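Local coordinates for protein succinate-semialdehyde dehydrogenase (Streptococcus pyogenes MGAS1882, PDB 4OGD) that oxidises succinic semialdehyde to succinate as a member of the aldehyde dehydrogenase family, and binds NADP+ as cofactor, at residues Gly231-Phe236 / Ser265-Ile270; Lys406-Met411 / Gly428-Gly433. All coordinates share one frame; numbering follows the deposited sequence.

Contact 1 of 2, residues Gly231-Phe236 / Ser265-Ile270; sequences GGDDAF and SSKRFI
A235 and F236 pair with R268 and F269 as neighbouring parallel strands, and this is the tightly knit end of the contact. R268 N donates to D234 O, F236 N to R268 O (2.8 Å), and I270 N to F236 O, the regular alternation of a parallel ladder. On the face carrying the two phenylalanines, the rings form a T-shaped (edge-to-face) pair with planes at 62°. F236 has CG anti to its backbone N (chi1 -176°), and CE1 of F269 comes over one face of that ring, offset toward the rim and 3.5 Å from F236 CG. S266 OG sits at the F236 edge. On the other face, A235 CB touches I270 CD1 at 3.6 Å and lies over the guanidinium of R268. The R268 chain, bent at chi3, drives NE almost straight onto D233 O at 2.7 Å, with that oxygen in the guanidinium plane. NH2 adds a weak second bond. D233 OD2 is a different kind of partner: 3.6 Å from R268 NE and well out of the guanidinium plane, it contributes charge attraction alone.

Toward G232 the packing gives way to a looser, hydrated but still buried end. K267 NZ reaches G232 O at 3.0 Å from above the carbonyl plane, and one water accepts from K267 NZ and D234 N while donating to S265 O. E360 forms a salt bridge with K267 and also takes the N-H of G232; in relatives the glutamate of this EIFGP motif binds the nicotinamide ribose.

The pairing closes a beta-alpha-beta crossover through helix 244-256, which packs on F236 and F269. Helix 374-382 lies against A235 and I270, while strands 391-393 and 365-371 flank the pair in the sheet.

Contact 2 of 2, residues Lys406-Met411 / Gly428-Gly433; sequences KIETGM and GIKHSG
G410 and G428 bring the two backbones together, their CA atoms 4.2 Å apart, with no side chain on either residue to hold them off. The touching parts run at 141° to each other, a skewed, mostly opposed course, and they meet by packing rather than as a paired ladder. On one side E408 centres an inverse gamma turn just past helix 397-406. On the other, I429 begins a type II' turn closed by S432 N on I429 O, and a type I turn from K430 to G433 overlaps it.

Two side chains reach across from the second segment. I429 holds CG1 between its backbone N and carbonyl carbon (chi1 59°), and its CD1 rests on the peptide joining E408 to T409, 3.5 Å from E408 C and 3.6 Å from T409 N. K430 stretches out fully beyond CG and crosses the E408 side chain at about a right angle. Its NZ meets E408 OE1 at 2.8 Å, on the anti side and 25° out of the carboxylate plane. A water links the ammonium to the backbone as well: it accepts from K430 NZ at 2.9 Å and lies 2.6 Å from E408 O. S384 O is a weak further acceptor for the ammonium.

The other carboxylate oxygen, E408 OE2, faces the second subunit, where Y36 hydrogen-bonds to it and K37 forms a salt bridge. T409 O takes a bond from N448 of that subunit, and M411 continues the sheet into it as a parallel ladder. One buried carboxylate thus answers a lysine from each chain plus a tyrosine hydroxyl. Such surroundings would be expected to stabilise its negative charge, and they make the salt bridge between E408 and K430 part of the dimer interface.

Overall arrangement
Following the chain from the N terminus, G231 leaves strand 225-229 of the Rossmann-type cofactor-binding sheet and enters contact 1, which closes when strand 268-272 returns beside 235-238 in the seven-stranded sheet. Contact 2 opens much later, after helix 397-406, and closes a shorter loop that includes strand 411-414, the outermost strand of that seven-stranded sheet within this chain. The two are in series, neither nested nor crossed, with centres about 12 Å apart. They touch directly, S432 OG lying 2.7 Å from G231 O, a probable hydrogen bond. Past S432, strand 433-434 pairs with 225-229, so both contacts sit where the chain passes between the two sheets.

Contact 1 of 2, residues Gly231-Phe236 / Ser265-Ile270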
# COMPACT_ATOMS: atom_id res chain seq x y z
N GLY A 231 -9.43 0.75 13.79
CA GLY A 231 -10.65 1.12 14.48
C GLY A 231 -11.32 2.31 13.83
O GLY A 231 -10.82 2.87 12.85
N GLY A 232 -12.45 2.71 14.39
CA GLY A 232 -13.16 3.88 13.91
C GLY A 232 -13.87 4.61 15.03
O GLY A 232 -14.01 4.10 16.13
N ASP A 233 -14.30 5.84 14.75
CA ASP A 233 -15.15 6.56 15.69
C ASP A 233 -16.24 7.21 14.84
O ASP A 233 -16.37 8.44 14.79
CB ASP A 233 -14.34 7.61 16.47
CG ASP A 233 -15.00 8.00 17.78
OD1 ASP A 233 -15.81 7.20 18.28
OD2 ASP A 233 -14.69 9.09 18.31
N ASP A 234 -17.00 6.35 14.17
CA ASP A 234 -17.85 6.77 13.06
C ASP A 234 -18.93 7.76 13.48
O ASP A 234 -19.60 7.57 14.49
CB ASP A 234 -18.52 5.56 12.40
CG ASP A 234 -17.54 4.64 11.69
OD1 ASP A 234 -16.33 4.97 11.58
OD2 ASP A 234 -17.99 3.58 11.21
N ALA A 235 -19.09 8.80 12.67
CA ALA A 235 -20.16 9.77 12.91
C ALA A 235 -21.44 9.33 12.20
O ALA A 235 -21.45 9.08 10.99
CB ALA A 235 -19.73 11.14 12.44
N PHE A 236 -22.53 9.25 12.97
CA PHE A 236 -23.87 8.94 12.48
C PHE A 236 -24.58 10.29 12.54
O PHE A 236 -24.93 10.76 13.62
CB PHE A 236 -24.48 7.90 13.43
CG PHE A 236 -25.86 7.38 13.04
CD1 PHE A 236 -26.97 8.20 13.05
CD2 PHE A 236 -26.04 6.02 12.76
CE1 PHE A 236 -28.24 7.71 12.73
CE2 PHE A 236 -27.30 5.51 12.45
CZ PHE A 236 -28.40 6.35 12.43
N SER A 265 -18.97 0.61 14.29
CA SER A 265 -20.11 0.92 15.15
C SER A 265 -20.43 2.41 15.03
O SER A 265 -19.56 3.22 14.72
CB SER A 265 -19.80 0.56 16.60
OG SER A 265 -21.00 0.51 17.38
N SER A 266 -21.69 2.78 15.26
CA SER A 266 -22.08 4.18 15.14
C SER A 266 -21.76 4.92 16.44
O SER A 266 -22.65 5.14 17.27
CB SER A 266 -23.56 4.28 14.80
OG SER A 266 -23.81 3.64 13.55
N LYS A 267 -20.50 5.30 16.62
CA LYS A 267 -20.01 5.70 17.93
C LYS A 267 -20.29 7.15 18.30
O LYS A 267 -20.42 7.48 19.47
CB LYS A 267 -18.52 5.38 18.08
CG LYS A 267 -18.19 3.93 17.81
CD LYS A 267 -16.88 3.52 18.46
CE LYS A 267 -16.56 2.04 18.18
NZ LYS A 267 -15.81 1.86 16.87
N ARG A 268 -20.36 8.02 17.30
CA ARG A 268 -20.67 9.43 17.57
C ARG A 268 -21.94 9.83 16.84
O ARG A 268 -21.93 10.04 15.63
CB ARG A 268 -19.51 10.36 17.13
CG ARG A 268 -18.18 10.13 17.85
CD ARG A 268 -17.11 11.13 17.37
NE ARG A 268 -16.76 10.86 15.97
CZ ARG A 268 -16.49 11.80 15.07
NH1 ARG A 268 -16.52 13.08 15.40
NH2 ARG A 268 -16.20 11.44 13.83
N PHE A 269 -23.03 9.94 17.58
CA PHE A 269 -24.26 10.45 17.00
C PHE A 269 -24.18 11.96 16.97
O PHE A 269 -23.96 12.59 18.01
CB PHE A 269 -25.47 10.01 17.82
CG PHE A 269 -25.77 8.54 17.70
CD1 PHE A 269 -26.32 8.03 16.53
CD2 PHE A 269 -25.50 7.67 18.75
CE1 PHE A 269 -26.61 6.67 16.41
CE2 PHE A 269 -25.78 6.30 18.63
CZ PHE A 269 -26.34 5.81 17.46
N ILE A 270 -24.32 12.55 15.80
CA ILE A 270 -24.25 14.00 15.67
C ILE A 270 -25.65 14.52 15.35
O ILE A 270 -26.23 14.17 14.33
CB ILE A 270 -23.22 14.38 14.60
CG1 ILE A 270 -21.84 13.84 15.01
CG2 ILE A 270 -23.15 15.88 14.43
CD1 ILE A 270 -20.73 14.19 14.03
O HOH W 1 -16.86 3.42 14.60

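Contact 2 of 2, residues Lys406-Met411 / Gly428-Gly433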
# COMPACT_ATOMS: atom_id res chain seq x y z
N LYS A 406 -18.75 14.97 1.65
CA LYS A 406 -17.98 15.93 2.44
C LYS A 406 -17.33 15.33 3.68
O LYS A 406 -16.51 15.99 4.33
CB LYS A 406 -18.86 17.12 2.82
CG LYS A 406 -19.30 17.93 1.62
CD LYS A 406 -20.23 19.07 2.03
CE LYS A 406 -20.60 19.92 0.83
NZ LYS A 406 -21.62 20.94 1.20
N ILE A 407 -17.68 14.10 4.02
CA ILE A 407 -17.09 13.45 5.20
C ILE A 407 -15.76 12.80 4.85
O ILE A 407 -15.65 12.08 3.85
CB ILE A 407 -18.03 12.39 5.81
CG1 ILE A 407 -19.44 12.96 6.02
CG2 ILE A 407 -17.47 11.90 7.15
CD1 ILE A 407 -19.46 14.25 6.84
N GLU A 408 -14.75 13.07 5.67
CA GLU A 408 -13.43 12.47 5.52
C GLU A 408 -13.44 11.08 6.15
O GLU A 408 -13.14 10.91 7.34
CB GLU A 408 -12.37 13.36 6.18
CG GLU A 408 -12.20 14.69 5.47
CD GLU A 408 -11.17 15.59 6.12
OE1 GLU A 408 -10.90 15.42 7.33
OE2 GLU A 408 -10.64 16.48 5.42
N THR A 409 -13.82 10.09 5.35
CA THR A 409 -13.98 8.73 5.83
C THR A 409 -14.03 7.78 4.64
O THR A 409 -14.29 8.21 3.51
CB THR A 409 -15.28 8.58 6.65
OG1 THR A 409 -15.28 7.32 7.32
CG2 THR A 409 -16.51 8.66 5.74
N GLY A 410 -13.80 6.49 4.88
CA GLY A 410 -13.75 5.53 3.80
C GLY A 410 -15.09 4.99 3.34
O GLY A 410 -15.22 4.46 2.23
N MET A 411 -16.11 5.10 4.20
CA MET A 411 -17.42 4.54 3.90
C MET A 411 -18.55 5.40 4.47
O MET A 411 -18.46 5.88 5.60
CB MET A 411 -17.55 3.13 4.47
CG MET A 411 -16.56 2.14 3.89
SD MET A 411 -16.58 0.53 4.69
CE MET A 411 -15.88 0.92 6.29
N GLY A 428 -10.60 2.42 5.50
CA GLY A 428 -10.66 3.77 6.02
C GLY A 428 -9.50 4.66 5.61
O GLY A 428 -8.73 4.35 4.68
N ILE A 429 -9.40 5.79 6.31
CA ILE A 429 -8.28 6.72 6.17
C ILE A 429 -7.86 7.13 7.58
O ILE A 429 -8.42 6.64 8.56
CB ILE A 429 -8.67 7.97 5.35
CG1 ILE A 429 -9.82 8.70 6.02
CG2 ILE A 429 -9.03 7.56 3.92
CD1 ILE A 429 -10.21 10.03 5.35
N LYS A 430 -6.88 8.04 7.67
CA LYS A 430 -6.37 8.50 8.97
C LYS A 430 -5.95 7.31 9.84
O LYS A 430 -5.32 6.37 9.33
CB LYS A 430 -7.37 9.44 9.67
CG LYS A 430 -7.71 10.67 8.82
CD LYS A 430 -8.68 11.62 9.54
CE LYS A 430 -9.15 12.76 8.62
NZ LYS A 430 -10.13 13.67 9.33
N HIS A 431 -6.27 7.32 11.13
CA HIS A 431 -5.87 6.21 12.00
C HIS A 431 -6.75 4.98 11.85
O HIS A 431 -6.57 3.99 12.58
CB HIS A 431 -5.85 6.61 13.48
CG HIS A 431 -4.74 7.55 13.85
ND1 HIS A 431 -4.04 7.44 15.02
CD2 HIS A 431 -4.24 8.63 13.20
CE1 HIS A 431 -3.13 8.40 15.08
NE2 HIS A 431 -3.24 9.14 13.99
N SER A 432 -7.70 5.02 10.92
CA SER A 432 -8.49 3.83 10.61
C SER A 432 -7.76 2.93 9.62
O SER A 432 -8.23 1.83 9.33
CB SER A 432 -9.87 4.21 10.06
OG SER A 432 -10.63 4.86 11.05
N GLY A 433 -6.64 3.41 9.10
CA GLY A 433 -5.78 2.58 8.26
C GLY A 433 -5.69 3.02 6.81
O GLY A 433 -5.88 4.20 6.47
O HOH W 2 -12.35 11.83 9.67